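Local coordinates for reticulocyte binding protein (Streptococcus agalactiae COH1, PDB 3FAW), which probably hydrolyses alpha-1,6-glucosidic bonds in pullulan and related alpha-glucans, as a pullulanase anchored to the streptococcal cell wall, at residues I698-S703 / Q775-A780; D779-G784 / T790-H795; D799-D804 / I809-G814. All coordinates share one frame; numbering follows the deposited sequence.

Contact 1: I698-S703 / Q775-A780; sequences ITLRRS and QVIVDA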
loop_
_atom_site.group_PDB
_atom_site.type_symbol
_atom_site.label_atom_id
_atom_site.label_comp_id
_atom_site.label_asym_id
_atom_site.label_seq_id
_atom_site.Cartn_x
_atom_site.Cartn_y
_atom_site.Cartn_z
ATOM N N ILE A 698 -2.774 9.580 -22.075
ATOM C CA ILE A 698 -3.800 8.762 -21.426
ATOM C C ILE A 698 -4.967 8.494 -22.386
ATOM O O ILE A 698 -5.466 7.372 -22.455
ATOM C CB ILE A 698 -4.320 9.392 -20.114
ATOM C CG1 ILE A 698 -3.207 9.424 -19.058
ATOM C CG2 ILE A 698 -5.516 8.585 -19.572
ATOM C CD1 ILE A 698 -3.513 10.319 -17.870
ATOM N N THR A 699 -5.383 9.521 -23.128
ATOM C CA THR A 699 -6.442 9.377 -24.133
ATOM C C THR A 699 -6.051 8.341 -25.185
ATOM O O THR A 699 -6.822 7.429 -25.481
ATOM C CB THR A 699 -6.741 10.713 -24.840
ATOM O OG1 THR A 699 -7.102 11.702 -23.869
ATOM C CG2 THR A 699 -7.876 10.561 -25.863
ATOM N N LEU A 700 -4.851 8.485 -25.740
ATOM C CA LEU A 700 -4.315 7.508 -26.691
ATOM C C LEU A 700 -4.413 6.085 -26.136
ATOM O O LEU A 700 -4.961 5.194 -26.787
ATOM C CB LEU A 700 -2.860 7.840 -27.040
ATOM C CG LEU A 700 -2.104 6.849 -27.931
ATOM C CD1 LEU A 700 -2.868 6.565 -29.222
ATOM C CD2 LEU A 700 -0.701 7.365 -28.229
ATOM N N ARG A 701 -3.897 5.884 -24.929
ATOM C CA ARG A 701 -3.890 4.557 -24.299
ATOM C C ARG A 701 -5.287 3.935 -24.219
ATOM O O ARG A 701 -5.461 2.767 -24.544
ATOM C CB ARG A 701 -3.275 4.621 -22.897
ATOM C CG ARG A 701 -3.240 3.278 -22.191
ATOM C CD ARG A 701 -2.420 3.309 -20.910
ATOM N NE ARG A 701 -2.281 1.968 -20.346
ATOM C CZ ARG A 701 -1.478 1.018 -20.829
ATOM N NH1 ARG A 701 -0.705 1.248 -21.884
ATOM N NH2 ARG A 701 -1.438 -0.169 -20.243
ATOM N N ARG A 702 -6.270 4.725 -23.794
ATOM C CA ARG A 702 -7.642 4.238 -23.619
ATOM C C ARG A 702 -8.416 4.127 -24.937
ATOM O O ARG A 702 -9.466 3.478 -24.994
ATOM C CB ARG A 702 -8.395 5.134 -22.631
ATOM C CG ARG A 702 -7.767 5.158 -21.234
ATOM C CD ARG A 702 -8.652 5.855 -20.205
ATOM N NE ARG A 702 -9.899 5.124 -19.970
ATOM C CZ ARG A 702 -10.937 5.589 -19.276
ATOM N NH1 ARG A 702 -10.901 6.798 -18.722
ATOM N NH2 ARG A 702 -12.026 4.841 -19.135
ATOM N N SER A 703 -7.895 4.750 -25.992
ATOM C CA SER A 703 -8.560 4.753 -27.294
ATOM C C SER A 703 -8.416 3.434 -28.060
ATOM O O SER A 703 -9.159 3.197 -29.010
ATOM C CB SER A 703 -8.030 5.903 -28.160
ATOM O OG SER A 703 -6.718 5.637 -28.632
ATOM N N GLN A 775 -0.313 8.515 -40.068
ATOM C CA GLN A 775 -0.505 9.850 -39.506
ATOM C C GLN A 775 0.247 9.964 -38.186
ATOM O O GLN A 775 0.239 9.029 -37.385
ATOM C CB GLN A 775 -1.991 10.109 -39.252
ATOM C CG GLN A 775 -2.888 9.964 -40.483
ATOM C CD GLN A 775 -4.367 9.798 -40.131
ATOM O OE1 GLN A 775 -4.718 9.160 -39.136
ATOM N NE2 GLN A 775 -5.238 10.361 -40.963
ATOM N N VAL A 776 0.880 11.112 -37.958
ATOM C CA VAL A 776 1.548 11.391 -36.684
ATOM C C VAL A 776 0.532 11.907 -35.667
ATOM O O VAL A 776 -0.069 12.963 -35.878
ATOM C CB VAL A 776 2.666 12.445 -36.843
ATOM C CG1 VAL A 776 3.384 12.670 -35.504
ATOM C CG2 VAL A 776 3.652 12.015 -37.919
ATOM N N ILE A 777 0.339 11.163 -34.574
ATOM C CA ILE A 777 -0.589 11.580 -33.507
ATOM C C ILE A 777 0.114 12.026 -32.210
ATOM O O ILE A 777 -0.498 12.687 -31.363
ATOM C CB ILE A 777 -1.663 10.503 -33.219
ATOM C CG1 ILE A 777 -1.040 9.209 -32.690
ATOM C CG2 ILE A 777 -2.475 10.231 -34.486
ATOM C CD1 ILE A 777 -2.058 8.262 -32.103
ATOM N N VAL A 778 1.388 11.666 -32.061
ATOM C CA VAL A 778 2.230 12.209 -30.993
ATOM C C VAL A 778 3.519 12.745 -31.607
ATOM O O VAL A 778 4.172 12.054 -32.392
ATOM C CB VAL A 778 2.575 11.147 -29.913
ATOM C CG1 VAL A 778 3.496 11.732 -28.842
ATOM C CG2 VAL A 778 1.314 10.597 -29.282
ATOM N N ASP A 779 3.876 13.977 -31.258
ATOM C CA ASP A 779 5.145 14.560 -31.701
ATOM C C ASP A 779 5.861 15.209 -30.512
ATOM O O ASP A 779 5.553 14.891 -29.364
ATOM C CB ASP A 779 4.922 15.519 -32.891
ATOM C CG ASP A 779 4.321 16.857 -32.493
ATOM O OD1 ASP A 779 3.948 17.049 -31.319
ATOM O OD2 ASP A 779 4.225 17.735 -33.379
ATOM N N ALA A 780 6.814 16.100 -30.781
ATOM C CA ALA A 780 7.591 16.748 -29.720
ATOM C C ALA A 780 6.769 17.715 -28.856
ATOM O O ALA A 780 7.115 17.961 -27.694
ATOM C CB ALA A 780 8.791 17.472 -30.323
#
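The carbonyl oxygen of L700 is gripped twice by one residue: S703 OG donates to L700 O over 2.6 Å, and the backbone N of S703 reaches L700 O at 3.1 Å. The hydroxyl meets the carbonyl at a C=O...donor angle of 124° and 19° from the carbonyl plane; serine is short enough for its hydroxyl to fold back onto the helix, while the side chain of L700 points toward the strand. Here helix 685-703, which follows the last strand of the (beta/alpha)8 barrel in the chain, packs on edge strand 775-778 of the antiparallel sheet in the C-terminal domain, and a classic beta bulge shapes the strand's side of the contact. I777 and V778 both face V810 of the neighbouring strand, and the irregularity turns both residues toward the helix. The fork of L700 meets both: one methyl lies against each residue. With CG anti to the backbone N (chi1 175°), the fork of the leucine is placed against the strand, with CD1 by I777 and CD2 by V778. Y749 of strand 748-754 touches both L700 and I777, and F707 covers L700 further. V778 offers CG2 to L700 CD2 at 4.0 Å, a relaxed van der Waals contact. The pair with I777 is tighter: the side chains cross at about a right angle, and L700 CD1 lies 3.4 Å from I777 CD1.

Contact 2: D779-G784 / T790-H795; sequences DADQAG and TPRGVH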
loop_
_atom_site.group_PDB
_atom_site.type_symbol
_atom_site.label_atom_id
_atom_site.label_comp_id
_atom_site.label_asym_id
_atom_site.label_seq_id
_atom_site.Cartn_x
_atom_site.Cartn_y
_atom_site.Cartn_z
ATOM N N ASP A 779 3.876 13.977 -31.258
ATOM C CA ASP A 779 5.145 14.560 -31.701
ATOM C C ASP A 779 5.861 15.209 -30.512
ATOM O O ASP A 779 5.553 14.891 -29.364
ATOM C CB ASP A 779 4.922 15.519 -32.891
ATOM C CG ASP A 779 4.321 16.857 -32.493
ATOM O OD1 ASP A 779 3.948 17.049 -31.319
ATOM O OD2 ASP A 779 4.225 17.735 -33.379
ATOM N N ALA A 780 6.814 16.100 -30.781
ATOM C CA ALA A 780 7.591 16.748 -29.720
ATOM C C ALA A 780 6.769 17.715 -28.856
ATOM O O ALA A 780 7.115 17.961 -27.694
ATOM C CB ALA A 780 8.791 17.472 -30.323
ATOM N N ASP A 781 5.690 18.261 -29.421
ATOM C CA ASP A 781 4.896 19.299 -28.751
ATOM C C ASP A 781 3.578 18.819 -28.144
ATOM O O ASP A 781 3.124 19.363 -27.131
ATOM C CB ASP A 781 4.585 20.432 -29.730
ATOM C CG ASP A 781 5.814 21.225 -30.122
ATOM O OD1 ASP A 781 6.748 21.345 -29.300
ATOM O OD2 ASP A 781 5.834 21.740 -31.255
ATOM N N GLN A 782 2.952 17.826 -28.769
ATOM C CA GLN A 782 1.601 17.427 -28.386
ATOM C C GLN A 782 1.359 15.936 -28.523
ATOM O O GLN A 782 2.036 15.244 -29.282
ATOM C CB GLN A 782 0.562 18.194 -29.213
ATOM C CG GLN A 782 0.601 17.904 -30.708
ATOM C CD GLN A 782 -0.282 18.844 -31.506
ATOM O OE1 GLN A 782 0.208 19.763 -32.164
ATOM N NE2 GLN A 782 -1.590 18.624 -31.449
ATOM N N ALA A 783 0.366 15.465 -27.778
ATOM C CA ALA A 783 -0.021 14.066 -27.770
ATOM C C ALA A 783 -1.545 13.954 -27.814
ATOM O O ALA A 783 -2.258 14.806 -27.276
ATOM C CB ALA A 783 0.524 13.385 -26.534
ATOM N N GLY A 784 -2.032 12.903 -28.464
ATOM C CA GLY A 784 -3.467 12.662 -28.578
ATOM C C GLY A 784 -3.784 11.598 -29.605
ATOM O O GLY A 784 -2.934 10.772 -29.932
ATOM N N THR A 790 1.267 19.396 -39.206
ATOM C CA THR A 790 2.682 19.733 -39.404
ATOM C C THR A 790 3.502 19.283 -38.181
ATOM O O THR A 790 3.799 20.087 -37.293
ATOM C CB THR A 790 2.872 21.248 -39.696
ATOM O OG1 THR A 790 4.269 21.548 -39.836
ATOM C CG2 THR A 790 2.264 22.112 -38.588
ATOM N N PRO A 791 3.870 17.985 -38.133
ATOM C CA PRO A 791 4.532 17.423 -36.952
ATOM C C PRO A 791 5.930 17.987 -36.688
ATOM O O PRO A 791 6.697 18.211 -37.624
ATOM C CB PRO A 791 4.627 15.922 -37.274
ATOM C CG PRO A 791 3.720 15.696 -38.429
ATOM C CD PRO A 791 3.684 16.968 -39.185
ATOM N N ARG A 792 6.247 18.200 -35.414
ATOM C CA ARG A 792 7.560 18.694 -35.009
ATOM C C ARG A 792 8.428 17.578 -34.430
ATOM O O ARG A 792 7.950 16.733 -33.667
ATOM C CB ARG A 792 7.403 19.816 -33.980
ATOM C CG ARG A 792 6.867 21.112 -34.571
ATOM C CD ARG A 792 7.942 21.884 -35.322
ATOM N NE ARG A 792 7.368 22.891 -36.215
ATOM C CZ ARG A 792 6.946 22.666 -37.461
ATOM N NH1 ARG A 792 7.015 21.452 -38.003
ATOM N NH2 ARG A 792 6.443 23.668 -38.174
ATOM N N GLY A 793 9.705 17.583 -34.801
ATOM C CA GLY A 793 10.686 16.653 -34.243
ATOM C C GLY A 793 10.911 15.386 -35.052
ATOM O O GLY A 793 11.680 14.514 -34.638
ATOM N N VAL A 794 10.249 15.282 -36.204
ATOM C CA VAL A 794 10.357 14.104 -37.065
ATOM C C VAL A 794 10.387 14.502 -38.542
ATOM O O VAL A 794 9.691 15.431 -38.950
ATOM C CB VAL A 794 9.174 13.136 -36.841
ATOM C CG1 VAL A 794 7.835 13.820 -37.164
ATOM C CG2 VAL A 794 9.357 11.868 -37.670
ATOM N N HIS A 795 11.195 13.793 -39.330
ATOM C CA HIS A 795 11.210 13.961 -40.785
ATOM C C HIS A 795 11.109 12.604 -41.474
ATOM O O HIS A 795 11.800 11.653 -41.100
ATOM C CB HIS A 795 12.474 14.693 -41.237
ATOM C CG HIS A 795 12.603 16.075 -40.673
ATOM N ND1 HIS A 795 12.185 17.199 -41.354
ATOM C CD2 HIS A 795 13.095 16.512 -39.491
ATOM C CE1 HIS A 795 12.414 18.268 -40.614
ATOM N NE2 HIS A 795 12.966 17.879 -39.479
#
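The carboxylate of D779 reaches across to the backbone of R792, and its two oxygens divide the work. D779 OD2 takes the backbone N-H of R792 at 2.9 Å in an almost perfectly straight bond (178°), met on the anti side and 32° out of the carboxylate plane. D779 OD2 is also 3.6 Å from P791 CA. The other oxygen turns back on its own loop: Q782 N approaches D779 OD1 nearly along the C-O direction, whereas D781 N comes from above the carboxylate plane. Three backbone donors thus fix the rotation of this buried group; the three N-H groups supply partners for both oxygens of the acid, and in this irregular loop the carboxylate takes the place of backbone acceptors. The pattern is an Asx turn, widened to an Asx motif by Q782 N, in the loop that leads from strand 775-778 to strand 794-796 of the C-terminal domain. The first torsion of D779, which puts CG between the backbone N and the carbonyl carbon, lets the short aspartate serve both sides. Beside it a backbone bond runs the opposite way, from A780 N to R792 O at 3.2 Å. D781 and R792 meet without forming a salt bridge: D781 OD2 rests on the aliphatic R792 CG at 3.5 Å, the carboxylate and guanidinium planes stand 70° apart, and D781 OD1 pairs with K689 of helix 685-703. The arginine chain bends at chi2, and its NH1 makes weak bonds to T790 OG1 and P791 O. G793, whose backbone adopts a left-handed conformation that glycine takes easily, leaves room for A780 CB 4.4 Å from G793 CA.

Contact 3: D799-D804 / I809-G814; sequences DSLLID and IVIKVG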
loop_
_atom_site.group_PDB
_atom_site.type_symbol
_atom_site.label_atom_id
_atom_site.label_comp_id
_atom_site.label_asym_id
_atom_site.label_seq_id
_atom_site.Cartn_x
_atom_site.Cartn_y
_atom_site.Cartn_z
ATOM N N ASP A 799 12.972 5.208 -46.567
ATOM C CA ASP A 799 12.617 4.026 -45.764
ATOM C C ASP A 799 13.089 4.173 -44.309
ATOM O O ASP A 799 13.485 3.201 -43.664
ATOM C CB ASP A 799 13.166 2.740 -46.408
ATOM C CG ASP A 799 14.688 2.644 -46.353
ATOM O OD1 ASP A 799 15.343 3.620 -45.930
ATOM O OD2 ASP A 799 15.232 1.582 -46.729
ATOM N N SER A 800 13.039 5.401 -43.801
ATOM C CA SER A 800 13.456 5.678 -42.433
ATOM C C SER A 800 12.801 6.943 -41.901
ATOM O O SER A 800 12.132 7.676 -42.639
ATOM C CB SER A 800 14.987 5.780 -42.345
ATOM O OG SER A 800 15.508 6.761 -43.230
ATOM N N LEU A 801 12.979 7.160 -40.601
ATOM C CA LEU A 801 12.519 8.360 -39.904
ATOM C C LEU A 801 13.720 9.051 -39.267
ATOM O O LEU A 801 14.546 8.394 -38.640
ATOM C CB LEU A 801 11.515 7.982 -38.808
ATOM C CG LEU A 801 10.031 7.937 -39.181
ATOM C CD1 LEU A 801 9.783 7.122 -40.438
ATOM C CD2 LEU A 801 9.229 7.391 -38.013
ATOM N N LEU A 802 13.818 10.366 -39.438
ATOM C CA LEU A 802 14.825 11.169 -38.749
ATOM C C LEU A 802 14.157 11.865 -37.570
ATOM O O LEU A 802 13.271 12.704 -37.758
ATOM C CB LEU A 802 15.444 12.201 -39.695
ATOM C CG LEU A 802 16.493 13.154 -39.108
ATOM C CD1 LEU A 802 17.645 12.384 -38.459
ATOM C CD2 LEU A 802 17.015 14.087 -40.193
ATOM N N ILE A 803 14.587 11.518 -36.360
ATOM C CA ILE A 803 13.941 12.001 -35.144
ATOM C C ILE A 803 14.875 12.893 -34.332
ATOM O O ILE A 803 16.032 12.542 -34.094
ATOM C CB ILE A 803 13.448 10.827 -34.268
ATOM C CG1 ILE A 803 12.489 9.939 -35.070
ATOM C CG2 ILE A 803 12.764 11.353 -33.000
ATOM C CD1 ILE A 803 11.993 8.737 -34.309
ATOM N N ASP A 804 14.353 14.048 -33.916
ATOM C CA ASP A 804 15.095 15.009 -33.092
ATOM C C ASP A 804 15.508 14.404 -31.746
ATOM O O ASP A 804 14.867 13.475 -31.259
ATOM C CB ASP A 804 14.235 16.254 -32.817
ATOM C CG ASP A 804 14.249 17.264 -33.960
ATOM O OD1 ASP A 804 14.521 16.893 -35.124
ATOM O OD2 ASP A 804 13.964 18.448 -33.678
ATOM N N ILE A 809 7.797 10.091 -30.936
ATOM C CA ILE A 809 6.875 10.136 -32.072
ATOM C C ILE A 809 5.986 8.890 -32.101
ATOM O O ILE A 809 6.481 7.770 -31.998
ATOM C CB ILE A 809 7.622 10.235 -33.428
ATOM C CG1 ILE A 809 8.655 11.370 -33.419
ATOM C CG2 ILE A 809 6.630 10.463 -34.560
ATOM C CD1 ILE A 809 8.054 12.751 -33.326
ATOM N N VAL A 810 4.677 9.086 -32.242
ATOM C CA VAL A 810 3.757 7.964 -32.446
ATOM C C VAL A 810 3.024 8.137 -33.774
ATOM O O VAL A 810 2.435 9.191 -34.034
ATOM C CB VAL A 810 2.729 7.804 -31.303
ATOM C CG1 VAL A 810 1.784 6.641 -31.599
ATOM C CG2 VAL A 810 3.432 7.583 -29.970
ATOM N N ILE A 811 3.081 7.097 -34.605
ATOM C CA ILE A 811 2.388 7.073 -35.893
ATOM C C ILE A 811 1.265 6.034 -35.866
ATOM O O ILE A 811 1.423 4.958 -35.291
ATOM C CB ILE A 811 3.352 6.742 -37.058
ATOM C CG1 ILE A 811 4.545 7.703 -37.064
ATOM C CG2 ILE A 811 2.624 6.827 -38.390
ATOM C CD1 ILE A 811 5.534 7.462 -38.201
ATOM N N LYS A 812 0.137 6.374 -36.488
ATOM C CA LYS A 812 -0.991 5.457 -36.652
ATOM C C LYS A 812 -1.255 5.207 -38.138
ATOM O O LYS A 812 -1.322 6.153 -38.931
ATOM C CB LYS A 812 -2.255 6.046 -36.014
ATOM C CG LYS A 812 -3.511 5.187 -36.162
ATOM C CD LYS A 812 -4.771 6.008 -35.955
ATOM C CE LYS A 812 -6.023 5.172 -36.164
ATOM N NZ LYS A 812 -7.263 5.989 -36.034
ATOM N N VAL A 813 -1.413 3.935 -38.500
ATOM C CA VAL A 813 -1.862 3.549 -39.839
ATOM C C VAL A 813 -3.238 2.896 -39.734
ATOM O O VAL A 813 -3.364 1.778 -39.226
ATOM C CB VAL A 813 -0.872 2.583 -40.517
ATOM C CG1 VAL A 813 -1.383 2.168 -41.899
ATOM C CG2 VAL A 813 0.507 3.228 -40.625
ATOM N N GLY A 814 -4.264 3.607 -40.197
ATOM C CA GLY A 814 -5.633 3.088 -40.209
ATOM C C GLY A 814 -5.857 2.101 -41.342
ATOM O O GLY A 814 -6.083 0.911 -41.108
#
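Strand 800-803 and the 809-813 part of strand 807-813 run in roughly opposite senses with no hydrogen bond between them, and they diverge: I803 CA is 7.9 Å from I809 CA, while L801 CA is 11.0 Å from I811 CA. They belong to two different sheets of the C-terminal domain, laid face to face as in the all-beta C domains of alpha-amylase relatives, and only side chains bridge the gap. Where it is wide, L801 and I811 reach toward each other tip to tip, L801 CD2 meeting I811 CD1 at 3.7 Å. The isoleucine is fully extended beyond CG1 (chi2 -179°), which carries its terminal methyl out to the leucine. Where the gap is narrow, I803 and I809 slide past each other in opposite directions, and the touch falls between I803 CG2 and I809 CG1 at 4.1 Å. In I809 the chain instead bends at chi2 (-67°), taking CD1 off this line so that the stem of the side chain makes the contact. Beta-branched isoleucine suits both jobs: it favours strand backbone angles, and its two unequal branches can present either a short flank or a longer tip. All four residues are buried, as befits wholly apolar groups between sheets. F752 of strand 748-754 touches L801 and I803 from the five-stranded sheet, and L772 adds to the cover of L801; I809 packs on V776 of strand 775-778 and V794 of strand 794-796, and I811 on F796 of that same short strand.

All three contacts lie in or against the C-terminal beta domain, but at different depths. Contacts 1 and 3 are buried and purely apolar across their segments; contact 2 lies at the surface and is mainly polar. Contact 1 joins the domain to helix 685-703, contact 3 joins its two sheets, and contact 2 ties the loop between those sheets to itself. Contacts 1 and 3 hold neighbouring strands of one sheet, 775-778 and 807-813, with I777 N lying 2.9 Å from V810 O. Contacts 1 and 2 share D779 and A780, where strand gives way to loop. Contacts 2 and 3 reach neighbouring strands of the other sheet, 794-796 and 800-803, with H795 N lying 2.8 Å from L802 O.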